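2-C-methyl-D-erythritol 2,4-cyclodiphosphate synthase (Thermus thermophilus, PDB 1IV3) catalyses the conversion of 4-diphosphocytidyl-2-C-methyl-D-erythritol 2-phosphate to 2-C-methyl-D-erythritol 2,4-cyclodiphosphate, releasing CMP, in the non-mevalonate route to isoprenoids. Local coordinates at residues P17-C21 and G22-P26; L44-A47 and L48-A51; R69-S73 and E74-R78; V113-L116 and S117-R121. The protein carries 3 engineered substitutions. All coordinates share one frame; numbering follows the deposited sequence.

The four contacts are local ones, between neighbours in sequence, and they are tied together by side-chain packing and one hydrogen bond. Interactions 2, 3 and 4 touch one another around Leu44, Leu77, Leu119 and Met120: Leu44 CD1 lies 3.7 Å from Leu116 CD2, and Leu48 CD1 lies 3.8 Å from Leu77 CD1. Interaction 1, a hairpin, meets interaction 4 where Cys21 O bonds to Ser115 OG at 2.7 Å, but its centre is about 20 Å from that of interaction 2. Asp8, His10 and His42 bind magnesium; a bound magnesium ion lies about 7 Å from the side chains of Asp46 and Ser73, about 9 Å from that of Leu20 and about 14 Å from that of Leu116.

Interaction 1: P17-C21 and G22-P26; sequences PLYLC and GLLIP
Tyr19 and Leu24 meet on one face of the pair of strands, where the ring atom Tyr19 CE1 comes to 3.6 Å from Leu24 CG. The ring has its CG anti to the carbonyl carbon (chi1 -66°), and the ring end lies nearer the second strand than the start of the side chain does, with Leu24 set obliquely to it. Leu24 also presses CD2 against the backbone, 3.3 Å from Leu18 O. That oxygen is already gripped by Ile25 N at 2.7 Å in an almost straight bond. On the other face, Leu18 CD2 packs 4.0 Å from Ile25 CB. The whole is a beta hairpin closed by a two-residue type I' turn from Leu20 to Leu23, and at its closing pair each residue gives its N-H to the other: Leu20 N reaches Leu23 O at 2.9 Å, and Leu23 N reaches Leu20 O at 3.0 Å. Cys21 and Gly22 both take positive phi at the bend; at the angles of Gly22 a CB would collide with the carbonyl oxygen of Cys21. A carboxylate outside the hairpin steadies the turn, since Asp38 accepts Cys21 N on OD1 and Gly22 N on OD2. A water joins Leu18 N to Ile25 O at the open end. Farther out, Leu23 rests on Ala111 of helix 109-120, and Leu18 on Pro103, a residue of the substrate site.

Interaction 2: L44-A47 and L48-A51; sequences LTDA and LLSA
Leu49 sits over Thr45 and Leu48 over Leu44, one turn apart in helix 39-50, and both pairs are fastened by the i to i+4 backbone bonds of an alpha-helix. The tight part lies against the carbonyls. Leu49 CG comes to 3.2 Å from Thr45 O, and Leu48 CG to 3.3 Å from Leu44 O. In each leucine CG is anti to its own carbonyl carbon and beside the backbone N (chi1 -65° in Leu49), which brings it close to the same oxygen that its N-H uses; Leu49 N donates to Thr45 O at 2.9 Å. Ser50 CB is closer still to the backbone, 3.1 Å from Asp46 O, while Ser50 N bonds to that oxygen at 2.8 Å. Between side-chain ends the fit is slacker: Leu49 CD1 stays 4.3 Å from Thr45 CG2, at the limit of contact. This looser side is nevertheless buried, and other parts of the protein fill in around it. Leu44 and Thr45 pack on Leu77 of helix 73-86, and Ala47 on Val148 of strand 141-150. Thr45 OG1 turns back onto Met41 O in its own helix, while two other polar ends reach beyond it: Asp46 OD1 accepts the N-H of Ile57, itself predicted to bind the substrate, and Ser50 OG bonds to Ser95 OG of the second subunit, joining the helix to the trimer interface. Near the helix end the pattern loses its straightness: Ala51 N still reaches Ala47 O at 3.0 Å, but the N-H...O angle falls to 141°.

Interaction 3: R69-S73 and E74-R78; sequences RGERS and EVFLR
Glu71 and Phe76 touch where segment 69-73 leads into the first turn of helix 73-86, a loop-to-helix junction. The backbone bonds come first. Arg72 O accepts Val75 N at 3.0 Å, whereas Ser73 O takes Leu77 N at 3.1 Å along with a weak, bent bond from Phe76 N. The packing contacts centre on the Phe76 ring. Its CE1 lies 3.8 Å from Glu71 CB, and Arg72 O stands over the centre of one face, 4.2 Å above the plane; the ring is also stacked with Phe61, a predicted substrate-site residue. With an alanine here instead of Phe76, Phe61 would probably lose its stacking partner and a gap open beside Glu71 CB. Next to the ring, the Val75 side chain lies aslant the bent Glu71 chain, its CG2 3.9 Å from Glu71 OE1. Polar side chains make the third group. Ser73 OG hydrogen-bonds to Asp36 and to His42 NE2; since His42 is a ligand of the magnesium, this serine is a second-shell contact of the metal site. On the outer side a water links Arg72 NH1 to Glu74 OE1, the water oxygen lying at the edge of the guanidinium in its plane. The other oxygen, Glu74 OE2, is met on its anti side by Arg78 NE in a 2.7 Å salt bridge.

Interaction 4: V113-L116 and S117-R121; sequences VDSL and SRLMR. Engineered in segment 117-121: Met120 (natural residue Leu).
Leu119 curls over the carbonyl of Ser115, its CD1 only 3.2 Å from Ser115 O, in the closing turns of helix 109-120. Backbone bonds set the spacing: each carbonyl from Val113 to Leu116 accepts the N-H four residues on, and Leu119 N meets Ser115 O at 2.9 Å, nearly straight. Among the side-chain packing contacts, Leu119 has a chi1 of -92°, some 30° from the staggered -60°, and its two methyls come near Ser115 OG, CD1 at 3.9 Å. Farther out it packs on Leu77 and Glu74 of helix 73-86 and on Met41 of helix 39-50. Without CG and the two methyls, as in an alanine at Leu119, Ser115 O would probably lose its cover and a gap open beside Glu74 and Met41. The engineered Met120 folds back at its last torsion (chi3 -49°), so that CE lies 4.0 Å from Leu116 CB; CE is also 3.7 Å from Leu116 O. The polar side chains find partners of their own. Ser115 OG hydrogen-bonds to Cys21 O in the hairpin and receives a water at 2.7 Å, which in turn accepts Arg118 NH2 at 2.8 Å, in the plane of the guanidinium and at its edge. Asp114 OD2 forms a salt bridge with Lys110 NZ and OD1 a hydrogen bond with Gln124 NE2; Ser117 OG bonds to Leu122 O. Arg121, the first residue to leave helical angles and with positive phi, makes a salt bridge to Glu85. With Leu116 on Leu96 and Ile127, and Val113 on Leu129, the helix packs on the two parallel strands 91-99 and 127-132 as the connecting helix of a beta-alpha-beta unit.

Interaction 1: P17-C21 and G22-P26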
ATOM      1  N   PRO A  17      16.406  10.215  18.471  1.00 16.95           N
ATOM      2  CA  PRO A  17      15.535  11.264  17.907  1.00 15.49           C
ATOM      3  C   PRO A  17      14.618  10.698  16.832  1.00 15.46           C
ATOM      4  O   PRO A  17      14.952   9.805  16.061  1.00 17.10           O
ATOM      5  CB  PRO A  17      16.528  12.262  17.287  1.00 15.29           C
ATOM      6  CG  PRO A  17      17.713  11.395  16.976  1.00 20.37           C
ATOM      7  CD  PRO A  17      17.830  10.464  18.156  1.00 22.22           C
ATOM      8  N   LEU A  18      13.406  11.243  16.777  1.00 13.01           N
ATOM      9  CA  LEU A  18      12.457  10.802  15.762  1.00 14.03           C
ATOM     10  C   LEU A  18      12.311  11.875  14.689  1.00 12.85           C
ATOM     11  O   LEU A  18      11.969  13.014  15.021  1.00 17.53           O
ATOM     12  CB  LEU A  18      11.082  10.516  16.377  1.00  9.85           C
ATOM     13  CG  LEU A  18      10.008  10.164  15.347  1.00 13.43           C
ATOM     14  CD1 LEU A  18      10.330   8.862  14.636  1.00 11.42           C
ATOM     15  CD2 LEU A  18       8.636  10.084  16.009  1.00 17.15           C
ATOM     16  N   TYR A  19      12.573  11.517  13.440  1.00 11.65           N
ATOM     17  CA  TYR A  19      12.392  12.438  12.331  1.00 12.65           C
ATOM     18  C   TYR A  19      11.285  11.966  11.405  1.00 14.89           C
ATOM     19  O   TYR A  19      11.305  10.792  11.007  1.00 13.95           O
ATOM     20  CB  TYR A  19      13.685  12.548  11.494  1.00 15.24           C
ATOM     21  CG  TYR A  19      14.771  13.181  12.335  1.00 13.04           C
ATOM     22  CD1 TYR A  19      14.707  14.562  12.497  1.00 19.02           C
ATOM     23  CD2 TYR A  19      15.781  12.442  12.919  1.00 16.26           C
ATOM     24  CE1 TYR A  19      15.665  15.207  13.251  1.00 21.38           C
ATOM     25  CE2 TYR A  19      16.759  13.086  13.689  1.00 17.87           C
ATOM     26  CZ  TYR A  19      16.667  14.461  13.835  1.00 24.13           C
ATOM     27  OH  TYR A  19      17.602  15.155  14.576  1.00 36.84           O
ATOM     28  N   LEU A  20      10.358  12.864  11.054  1.00 13.29           N
ATOM     29  CA  LEU A  20       9.270  12.463  10.155  1.00 12.08           C
ATOM     30  C   LEU A  20       8.895  13.656   9.292  1.00 10.69           C
ATOM     31  O   LEU A  20       8.736  14.767   9.796  1.00 11.62           O
ATOM     32  CB  LEU A  20       8.040  11.931  10.888  1.00 13.24           C
ATOM     33  CG  LEU A  20       8.146  10.505  11.436  1.00 16.05           C
ATOM     34  CD1 LEU A  20       6.984  10.181  12.372  1.00 14.16           C
ATOM     35  CD2 LEU A  20       8.197   9.465  10.328  1.00 18.77           C
ATOM     36  N   CYS A  21       8.799  13.400   7.991  1.00 10.37           N
ATOM     37  CA  CYS A  21       8.437  14.486   7.092  1.00  9.22           C
ATOM     38  C   CYS A  21       9.418  15.649   7.138  1.00 10.79           C
ATOM     39  O   CYS A  21       9.051  16.780   6.819  1.00 13.68           O
ATOM     40  CB  CYS A  21       7.033  15.020   7.440  1.00  7.62           C
ATOM     41  SG  CYS A  21       5.721  13.794   7.173  1.00 12.52           S
ATOM     42  N   GLY A  22      10.654  15.376   7.522  1.00 12.04           N
ATOM     43  CA  GLY A  22      11.722  16.359   7.523  1.00 10.48           C
ATOM     44  C   GLY A  22      11.840  17.057   8.857  1.00 11.85           C
ATOM     45  O   GLY A  22      12.769  17.856   9.007  1.00 13.89           O
ATOM     46  N   LEU A  23      10.947  16.776   9.807  1.00  8.17           N
ATOM     47  CA  LEU A  23      11.017  17.446  11.103  1.00  9.12           C
ATOM     48  C   LEU A  23      11.431  16.554  12.266  1.00 12.77           C
ATOM     49  O   LEU A  23      11.146  15.344  12.296  1.00 11.08           O
ATOM     50  CB  LEU A  23       9.625  17.959  11.469  1.00 11.49           C
ATOM     51  CG  LEU A  23       8.891  18.792  10.425  1.00 13.39           C
ATOM     52  CD1 LEU A  23       7.554  19.245  11.007  1.00 13.05           C
ATOM     53  CD2 LEU A  23       9.755  19.964   9.969  1.00 15.42           C
ATOM     54  N   LEU A  24      12.054  17.185  13.261  1.00 12.41           N
ATOM     55  CA  LEU A  24      12.266  16.549  14.556  1.00 15.13           C
ATOM     56  C   LEU A  24      10.959  16.409  15.332  1.00 17.30           C
ATOM     57  O   LEU A  24      10.264  17.373  15.610  1.00 21.16           O
ATOM     58  CB  LEU A  24      13.283  17.359  15.372  1.00 17.46           C
ATOM     59  CG  LEU A  24      14.282  16.571  16.224  1.00 26.41           C
ATOM     60  CD1 LEU A  24      14.801  17.439  17.366  1.00 26.17           C
ATOM     61  CD2 LEU A  24      13.702  15.283  16.768  1.00 24.99           C
ATOM     62  N   ILE A  25      10.581  15.196  15.718  1.00 16.69           N
ATOM     63  CA  ILE A  25       9.363  15.044  16.499  1.00 19.01           C
ATOM     64  C   ILE A  25       9.646  14.567  17.923  1.00 22.72           C
ATOM     65  O   ILE A  25      10.196  13.476  18.131  1.00 16.31           O
ATOM     66  CB  ILE A  25       8.423  14.045  15.814  1.00 18.85           C
ATOM     67  CG1 ILE A  25       8.100  14.474  14.377  1.00 17.40           C
ATOM     68  CG2 ILE A  25       7.161  13.848  16.631  1.00 28.94           C
ATOM     69  CD1 ILE A  25       7.462  15.856  14.383  1.00 20.44           C
ATOM     70  N   PRO A  26       9.229  15.379  18.893  1.00 20.56           N
ATOM     71  CA  PRO A  26       9.458  15.026  20.308  1.00 25.53           C
ATOM     72  C   PRO A  26       8.857  13.650  20.580  1.00 16.79           C
ATOM     73  O   PRO A  26       7.694  13.439  20.255  1.00 15.23           O
ATOM     74  CB  PRO A  26       8.731  16.130  21.066  1.00 29.92           C
ATOM     75  CG  PRO A  26       8.737  17.289  20.105  1.00 25.38           C
ATOM     76  CD  PRO A  26       8.490  16.645  18.768  1.00 17.49           C
TER
HETATM   77  O   HOH W   1      12.590  13.036  18.858  1.00 20.70           O

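Interaction 2: L44-A47 and L48-A51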
ATOM      1  N   LEU A  44       8.324   8.576   0.224  1.00  9.27           N
ATOM      2  CA  LEU A  44       8.018   9.552  -0.825  1.00  8.75           C
ATOM      3  C   LEU A  44       9.105   9.541  -1.887  1.00  8.53           C
ATOM      4  O   LEU A  44       8.840   9.637  -3.084  1.00  9.86           O
ATOM      5  CB  LEU A  44       7.889  10.973  -0.234  1.00  8.07           C
ATOM      6  CG  LEU A  44       6.620  11.185   0.595  1.00 10.05           C
ATOM      7  CD1 LEU A  44       6.681  12.447   1.445  1.00  7.69           C
ATOM      8  CD2 LEU A  44       5.410  11.201  -0.338  1.00  6.53           C
ATOM      9  N   THR A  45      10.360   9.423  -1.442  1.00  8.07           N
ATOM     10  CA  THR A  45      11.476   9.463  -2.402  1.00  8.29           C
ATOM     11  C   THR A  45      11.433   8.234  -3.318  1.00  8.50           C
ATOM     12  O   THR A  45      11.559   8.320  -4.551  1.00  8.41           O
ATOM     13  CB  THR A  45      12.822   9.530  -1.668  1.00  9.20           C
ATOM     14  OG1 THR A  45      12.902  10.687  -0.820  1.00  9.05           O
ATOM     15  CG2 THR A  45      13.974   9.682  -2.663  1.00  9.66           C
ATOM     16  N   ASP A  46      11.248   7.062  -2.703  1.00  7.19           N
ATOM     17  CA  ASP A  46      11.100   5.847  -3.508  1.00  5.95           C
ATOM     18  C   ASP A  46       9.907   5.963  -4.463  1.00  8.95           C
ATOM     19  O   ASP A  46       9.989   5.530  -5.613  1.00  9.10           O
ATOM     20  CB  ASP A  46      10.948   4.602  -2.642  1.00  7.67           C
ATOM     21  CG  ASP A  46      12.259   3.949  -2.239  1.00 11.30           C
ATOM     22  OD1 ASP A  46      13.314   4.347  -2.782  1.00 13.37           O
ATOM     23  OD2 ASP A  46      12.253   3.018  -1.400  1.00 10.31           O
ATOM     24  N   ALA A  47       8.779   6.517  -4.020  1.00  7.20           N
ATOM     25  CA  ALA A  47       7.609   6.633  -4.889  1.00  6.50           C
ATOM     26  C   ALA A  47       7.910   7.510  -6.099  1.00  9.64           C
ATOM     27  O   ALA A  47       7.521   7.186  -7.225  1.00  9.96           O
ATOM     28  CB  ALA A  47       6.421   7.193  -4.113  1.00  5.50           C
ATOM     29  N   LEU A  48       8.600   8.650  -5.874  1.00  7.92           N
ATOM     30  CA  LEU A  48       9.009   9.524  -6.976  1.00  8.20           C
ATOM     31  C   LEU A  48       9.925   8.816  -7.949  1.00 10.43           C
ATOM     32  O   LEU A  48       9.726   8.868  -9.169  1.00 11.16           O
ATOM     33  CB  LEU A  48       9.719  10.758  -6.403  1.00 10.83           C
ATOM     34  CG  LEU A  48       8.833  11.749  -5.637  1.00 11.37           C
ATOM     35  CD1 LEU A  48       9.693  12.817  -4.944  1.00 13.50           C
ATOM     36  CD2 LEU A  48       7.821  12.445  -6.548  1.00 10.92           C
ATOM     37  N   LEU A  49      10.952   8.153  -7.404  1.00  7.18           N
ATOM     38  CA  LEU A  49      11.898   7.439  -8.271  1.00  8.28           C
ATOM     39  C   LEU A  49      11.159   6.389  -9.078  1.00  8.00           C
ATOM     40  O   LEU A  49      11.350   6.197 -10.280  1.00 12.88           O
ATOM     41  CB  LEU A  49      12.995   6.783  -7.432  1.00  8.36           C
ATOM     42  CG  LEU A  49      13.934   7.728  -6.669  1.00 12.26           C
ATOM     43  CD1 LEU A  49      14.937   6.918  -5.848  1.00  9.10           C
ATOM     44  CD2 LEU A  49      14.646   8.668  -7.628  1.00 10.55           C
ATOM     45  N   SER A  50      10.300   5.664  -8.369  1.00  7.46           N
ATOM     46  CA  SER A  50       9.501   4.593  -8.959  1.00 12.38           C
ATOM     47  C   SER A  50       8.659   5.081 -10.138  1.00 10.23           C
ATOM     48  O   SER A  50       8.500   4.360 -11.129  1.00  9.42           O
ATOM     49  CB  SER A  50       8.603   3.983  -7.867  1.00 10.82           C
ATOM     50  OG  SER A  50       8.167   2.698  -8.311  1.00 16.32           O
ATOM     51  N   ALA A  51       8.115   6.290 -10.027  1.00  8.70           N
ATOM     52  CA  ALA A  51       7.262   6.828 -11.079  1.00  8.96           C
ATOM     53  C   ALA A  51       7.998   6.946 -12.415  1.00 13.59           C
ATOM     54  O   ALA A  51       7.329   7.053 -13.444  1.00 11.60           O
ATOM     55  CB  ALA A  51       6.690   8.186 -10.703  1.00  9.78           C
TER

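Interaction 3: R69-S73 and E74-R78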
ATOM      1  N   ARG A  69      26.151   9.905   2.243  1.00 20.13           N
ATOM      2  CA  ARG A  69      26.239   9.397   3.622  1.00 19.23           C
ATOM      3  C   ARG A  69      26.067  10.545   4.611  1.00 29.09           C
ATOM      4  O   ARG A  69      26.618  11.628   4.401  1.00 21.32           O
ATOM      5  CB  ARG A  69      27.565   8.674   3.856  1.00 20.23           C
ATOM      6  CG  ARG A  69      27.772   8.266   5.307  1.00 30.71           C
ATOM      7  CD  ARG A  69      28.969   7.363   5.528  1.00 42.93           C
ATOM      8  NE  ARG A  69      30.251   8.019   5.293  1.00 47.46           N
ATOM      9  CZ  ARG A  69      30.972   7.901   4.184  1.00 44.95           C
ATOM     10  NH1 ARG A  69      30.551   7.144   3.174  1.00 39.09           N
ATOM     11  NH2 ARG A  69      32.125   8.549   4.087  1.00 31.58           N
ATOM     12  N   GLY A  70      25.298  10.334   5.686  1.00 26.66           N
ATOM     13  CA  GLY A  70      25.166  11.385   6.673  1.00 22.41           C
ATOM     14  C   GLY A  70      24.239  12.528   6.307  1.00 27.36           C
ATOM     15  O   GLY A  70      23.974  13.368   7.182  1.00 25.78           O
ATOM     16  N   GLU A  71      23.737  12.617   5.079  1.00 20.96           N
ATOM     17  CA  GLU A  71      22.816  13.675   4.676  1.00 16.65           C
ATOM     18  C   GLU A  71      21.418  13.494   5.274  1.00 17.38           C
ATOM     19  O   GLU A  71      20.932  12.364   5.454  1.00 16.58           O
ATOM     20  CB  GLU A  71      22.658  13.738   3.152  1.00 12.94           C
ATOM     21  CG  GLU A  71      23.925  14.093   2.390  1.00 20.66           C
ATOM     22  CD  GLU A  71      24.497  15.435   2.829  1.00 32.67           C
ATOM     23  OE1 GLU A  71      23.774  16.451   2.734  1.00 28.01           O
ATOM     24  OE2 GLU A  71      25.660  15.492   3.280  1.00 38.74           O
ATOM     25  N   ARG A  72      20.714  14.578   5.576  1.00 14.07           N
ATOM     26  CA  ARG A  72      19.297  14.504   5.909  1.00 14.48           C
ATOM     27  C   ARG A  72      18.486  13.894   4.777  1.00 10.82           C
ATOM     28  O   ARG A  72      18.786  14.112   3.608  1.00 13.74           O
ATOM     29  CB  ARG A  72      18.681  15.885   6.118  1.00 18.12           C
ATOM     30  CG  ARG A  72      19.126  16.743   7.270  1.00 23.80           C
ATOM     31  CD  ARG A  72      18.125  17.907   7.362  1.00 29.28           C
ATOM     32  NE  ARG A  72      18.582  18.887   8.332  1.00 36.87           N
ATOM     33  CZ  ARG A  72      17.807  19.835   8.857  1.00 26.41           C
ATOM     34  NH1 ARG A  72      16.535  19.929   8.514  1.00 18.87           N
ATOM     35  NH2 ARG A  72      18.367  20.655   9.727  1.00 20.82           N
ATOM     36  N   SER A  73      17.431  13.152   5.089  1.00 10.24           N
ATOM     37  CA  SER A  73      16.633  12.519   4.045  1.00 11.09           C
ATOM     38  C   SER A  73      15.961  13.489   3.080  1.00 13.89           C
ATOM     39  O   SER A  73      15.653  13.155   1.920  1.00  9.75           O
ATOM     40  CB  SER A  73      15.579  11.620   4.728  1.00 14.70           C
ATOM     41  OG  SER A  73      16.270  10.569   5.406  1.00 19.60           O
ATOM     42  N   GLU A  74      15.710  14.733   3.510  1.00 12.90           N
ATOM     43  CA  GLU A  74      15.165  15.722   2.579  1.00 12.47           C
ATOM     44  C   GLU A  74      16.092  15.960   1.387  1.00 11.66           C
ATOM     45  O   GLU A  74      15.655  16.294   0.284  1.00 16.11           O
ATOM     46  CB  GLU A  74      14.914  17.062   3.292  1.00 18.33           C
ATOM     47  CG  GLU A  74      14.824  18.233   2.311  1.00 28.64           C
ATOM     48  CD  GLU A  74      14.504  19.539   3.018  1.00 29.39           C
ATOM     49  OE1 GLU A  74      14.694  19.587   4.255  1.00 28.67           O
ATOM     50  OE2 GLU A  74      14.062  20.483   2.327  1.00 29.53           O
ATOM     51  N   VAL A  75      17.401  15.778   1.565  1.00  8.64           N
ATOM     52  CA  VAL A  75      18.327  15.948   0.450  1.00 12.08           C
ATOM     53  C   VAL A  75      18.118  14.899  -0.634  1.00 13.51           C
ATOM     54  O   VAL A  75      18.271  15.152  -1.833  1.00 18.01           O
ATOM     55  CB  VAL A  75      19.778  15.862   0.968  1.00 16.45           C
ATOM     56  CG1 VAL A  75      20.763  15.670  -0.172  1.00 24.26           C
ATOM     57  CG2 VAL A  75      20.081  17.120   1.786  1.00 11.62           C
ATOM     58  N   PHE A  76      17.759  13.697  -0.205  1.00 10.70           N
ATOM     59  CA  PHE A  76      17.448  12.622  -1.132  1.00 10.61           C
ATOM     60  C   PHE A  76      16.143  12.946  -1.850  1.00 12.52           C
ATOM     61  O   PHE A  76      16.043  12.763  -3.056  1.00 10.94           O
ATOM     62  CB  PHE A  76      17.303  11.278  -0.430  1.00  8.82           C
ATOM     63  CG  PHE A  76      18.509  10.964   0.440  1.00 13.15           C
ATOM     64  CD1 PHE A  76      19.756  11.481   0.115  1.00 11.16           C
ATOM     65  CD2 PHE A  76      18.360  10.156   1.557  1.00 17.25           C
ATOM     66  CE1 PHE A  76      20.846  11.206   0.922  1.00 15.20           C
ATOM     67  CE2 PHE A  76      19.456   9.885   2.373  1.00 22.30           C
ATOM     68  CZ  PHE A  76      20.699  10.412   2.044  1.00 19.39           C
ATOM     69  N   LEU A  77      15.151  13.411  -1.096  1.00  9.71           N
ATOM     70  CA  LEU A  77      13.863  13.705  -1.715  1.00 11.64           C
ATOM     71  C   LEU A  77      14.014  14.769  -2.790  1.00 11.24           C
ATOM     72  O   LEU A  77      13.496  14.660  -3.903  1.00 14.24           O
ATOM     73  CB  LEU A  77      12.867  14.161  -0.640  1.00 13.42           C
ATOM     74  CG  LEU A  77      11.525  14.608  -1.256  1.00 20.27           C
ATOM     75  CD1 LEU A  77      10.589  13.408  -1.313  1.00 14.71           C
ATOM     76  CD2 LEU A  77      10.972  15.773  -0.467  1.00 21.57           C
ATOM     77  N   ARG A  78      14.758  15.832  -2.450  1.00 12.07           N
ATOM     78  CA  ARG A  78      15.000  16.886  -3.442  1.00 15.22           C
ATOM     79  C   ARG A  78      15.786  16.395  -4.642  1.00 11.62           C
ATOM     80  O   ARG A  78      15.557  16.827  -5.775  1.00 13.05           O
ATOM     81  CB  ARG A  78      15.739  18.052  -2.764  1.00 16.02           C
ATOM     82  CG  ARG A  78      14.957  18.644  -1.596  1.00 22.62           C
ATOM     83  CD  ARG A  78      15.441  20.049  -1.276  1.00 32.37           C
ATOM     84  NE  ARG A  78      14.540  20.765  -0.360  1.00 34.73           N
ATOM     85  CZ  ARG A  78      13.757  21.758  -0.783  1.00 28.37           C
ATOM     86  NH1 ARG A  78      13.785  22.098  -2.062  1.00 26.90           N
ATOM     87  NH2 ARG A  78      12.954  22.397   0.054  1.00 41.86           N
TER
HETATM   88  O   HOH W   2      14.931  18.301   6.864  1.00 22.50           O

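Interaction 4: V113-L116 and S117-R121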
ATOM      1  N   VAL A 113       2.354  18.476   7.725  1.00 12.21           N
ATOM      2  CA  VAL A 113       1.800  18.795   6.404  1.00 11.65           C
ATOM      3  C   VAL A 113       2.451  20.029   5.798  1.00  8.17           C
ATOM      4  O   VAL A 113       2.749  20.092   4.602  1.00 13.03           O
ATOM      5  CB  VAL A 113       0.281  18.993   6.479  1.00 14.64           C
ATOM      6  CG1 VAL A 113      -0.270  19.492   5.154  1.00 17.22           C
ATOM      7  CG2 VAL A 113      -0.333  17.656   6.901  1.00 11.52           C
ATOM      8  N   ASP A 114       2.687  21.045   6.619  1.00  9.50           N
ATOM      9  CA  ASP A 114       3.332  22.245   6.092  1.00 10.76           C
ATOM     10  C   ASP A 114       4.708  21.900   5.529  1.00  8.40           C
ATOM     11  O   ASP A 114       5.130  22.440   4.537  1.00 11.68           O
ATOM     12  CB  ASP A 114       3.527  23.279   7.195  1.00 12.90           C
ATOM     13  CG  ASP A 114       2.257  24.030   7.554  1.00 17.69           C
ATOM     14  OD1 ASP A 114       1.230  23.862   6.870  1.00 21.51           O
ATOM     15  OD2 ASP A 114       2.356  24.799   8.535  1.00 21.90           O
ATOM     16  N   SER A 115       5.420  21.011   6.212  1.00 10.47           N
ATOM     17  CA  SER A 115       6.784  20.675   5.770  1.00  8.89           C
ATOM     18  C   SER A 115       6.695  19.952   4.447  1.00 12.47           C
ATOM     19  O   SER A 115       7.391  20.241   3.480  1.00 12.81           O
ATOM     20  CB  SER A 115       7.464  19.871   6.873  1.00 10.98           C
ATOM     21  OG  SER A 115       8.763  19.457   6.528  1.00 15.10           O
ATOM     22  N   LEU A 116       5.777  18.977   4.343  1.00 10.64           N
ATOM     23  CA  LEU A 116       5.674  18.277   3.056  1.00  9.49           C
ATOM     24  C   LEU A 116       5.296  19.227   1.928  1.00 10.52           C
ATOM     25  O   LEU A 116       5.794  19.121   0.807  1.00 11.09           O
ATOM     26  CB  LEU A 116       4.628  17.174   3.165  1.00 10.65           C
ATOM     27  CG  LEU A 116       4.983  15.968   4.045  1.00  7.40           C
ATOM     28  CD1 LEU A 116       3.912  14.886   3.895  1.00 10.44           C
ATOM     29  CD2 LEU A 116       6.361  15.429   3.690  1.00 11.47           C
ATOM     30  N   SER A 117       4.389  20.151   2.219  1.00 10.73           N
ATOM     31  CA  SER A 117       3.940  21.120   1.225  1.00 12.08           C
ATOM     32  C   SER A 117       5.096  21.971   0.706  1.00 10.68           C
ATOM     33  O   SER A 117       5.214  22.212  -0.499  1.00 12.10           O
ATOM     34  CB  SER A 117       2.858  22.004   1.842  1.00 13.65           C
ATOM     35  OG  SER A 117       2.558  23.143   1.058  1.00 15.05           O
ATOM     36  N   ARG A 118       5.942  22.408   1.640  1.00 11.92           N
ATOM     37  CA  ARG A 118       7.093  23.273   1.323  1.00 12.55           C
ATOM     38  C   ARG A 118       8.137  22.497   0.533  1.00 13.61           C
ATOM     39  O   ARG A 118       8.664  22.939  -0.476  1.00 14.05           O
ATOM     40  CB  ARG A 118       7.747  23.824   2.585  1.00 14.14           C
ATOM     41  CG  ARG A 118       8.847  24.859   2.334  1.00 19.62           C
ATOM     42  CD  ARG A 118       9.200  25.585   3.648  1.00 21.51           C
ATOM     43  NE  ARG A 118       9.819  24.567   4.506  1.00 28.82           N
ATOM     44  CZ  ARG A 118      11.135  24.364   4.477  1.00 36.76           C
ATOM     45  NH1 ARG A 118      11.895  25.104   3.682  1.00 31.23           N
ATOM     46  NH2 ARG A 118      11.623  23.423   5.262  1.00 22.25           N
ATOM     47  N   LEU A 119       8.425  21.292   1.018  1.00 11.42           N
ATOM     48  CA  LEU A 119       9.461  20.472   0.402  1.00 13.59           C
ATOM     49  C   LEU A 119       9.105  20.035  -0.999  1.00 11.88           C
ATOM     50  O   LEU A 119       9.947  19.987  -1.894  1.00 14.76           O
ATOM     51  CB  LEU A 119       9.682  19.236   1.299  1.00 15.85           C
ATOM     52  CG  LEU A 119      10.769  19.394   2.362  1.00 22.28           C
ATOM     53  CD1 LEU A 119      10.513  20.640   3.201  1.00 23.54           C
ATOM     54  CD2 LEU A 119      10.863  18.170   3.258  1.00 20.05           C
ATOM     55  N   MET A 120       7.835  19.678  -1.226  1.00 11.69           N
ATOM     56  CA  MET A 120       7.430  19.119  -2.510  1.00  8.95           C
ATOM     57  C   MET A 120       6.785  20.190  -3.373  1.00  9.10           C
ATOM     58  O   MET A 120       6.394  19.933  -4.508  1.00 12.25           O
ATOM     59  CB  MET A 120       6.502  17.910  -2.261  1.00  8.22           C
ATOM     60  CG  MET A 120       7.250  16.592  -2.113  1.00 22.90           C
ATOM     61  SD  MET A 120       6.210  15.131  -1.793  1.00  2.51           S
ATOM     62  CE  MET A 120       5.233  15.683  -0.513  1.00  9.42           C
ATOM     63  N   ARG A 121       6.688  21.397  -2.813  1.00 11.73           N
ATOM     64  CA  ARG A 121       6.095  22.538  -3.489  1.00 15.06           C
ATOM     65  C   ARG A 121       4.694  22.192  -3.981  1.00 21.09           C
ATOM     66  O   ARG A 121       4.326  22.434  -5.139  1.00 14.56           O
ATOM     67  CB  ARG A 121       6.974  22.985  -4.665  1.00 15.69           C
ATOM     68  CG  ARG A 121       8.379  23.409  -4.211  1.00 17.75           C
ATOM     69  CD  ARG A 121       9.035  24.144  -5.394  1.00 33.05           C
ATOM     70  NE  ARG A 121       9.524  23.167  -6.367  1.00 50.43           N
ATOM     71  CZ  ARG A 121       8.825  22.629  -7.360  1.00 56.38           C
ATOM     72  NH1 ARG A 121       7.551  22.934  -7.571  1.00 83.96           N
ATOM     73  NH2 ARG A 121       9.400  21.751  -8.177  1.00 29.09           N
TER
HETATM   74  O   HOH W   3      10.495  21.463   6.873  1.00 21.90           O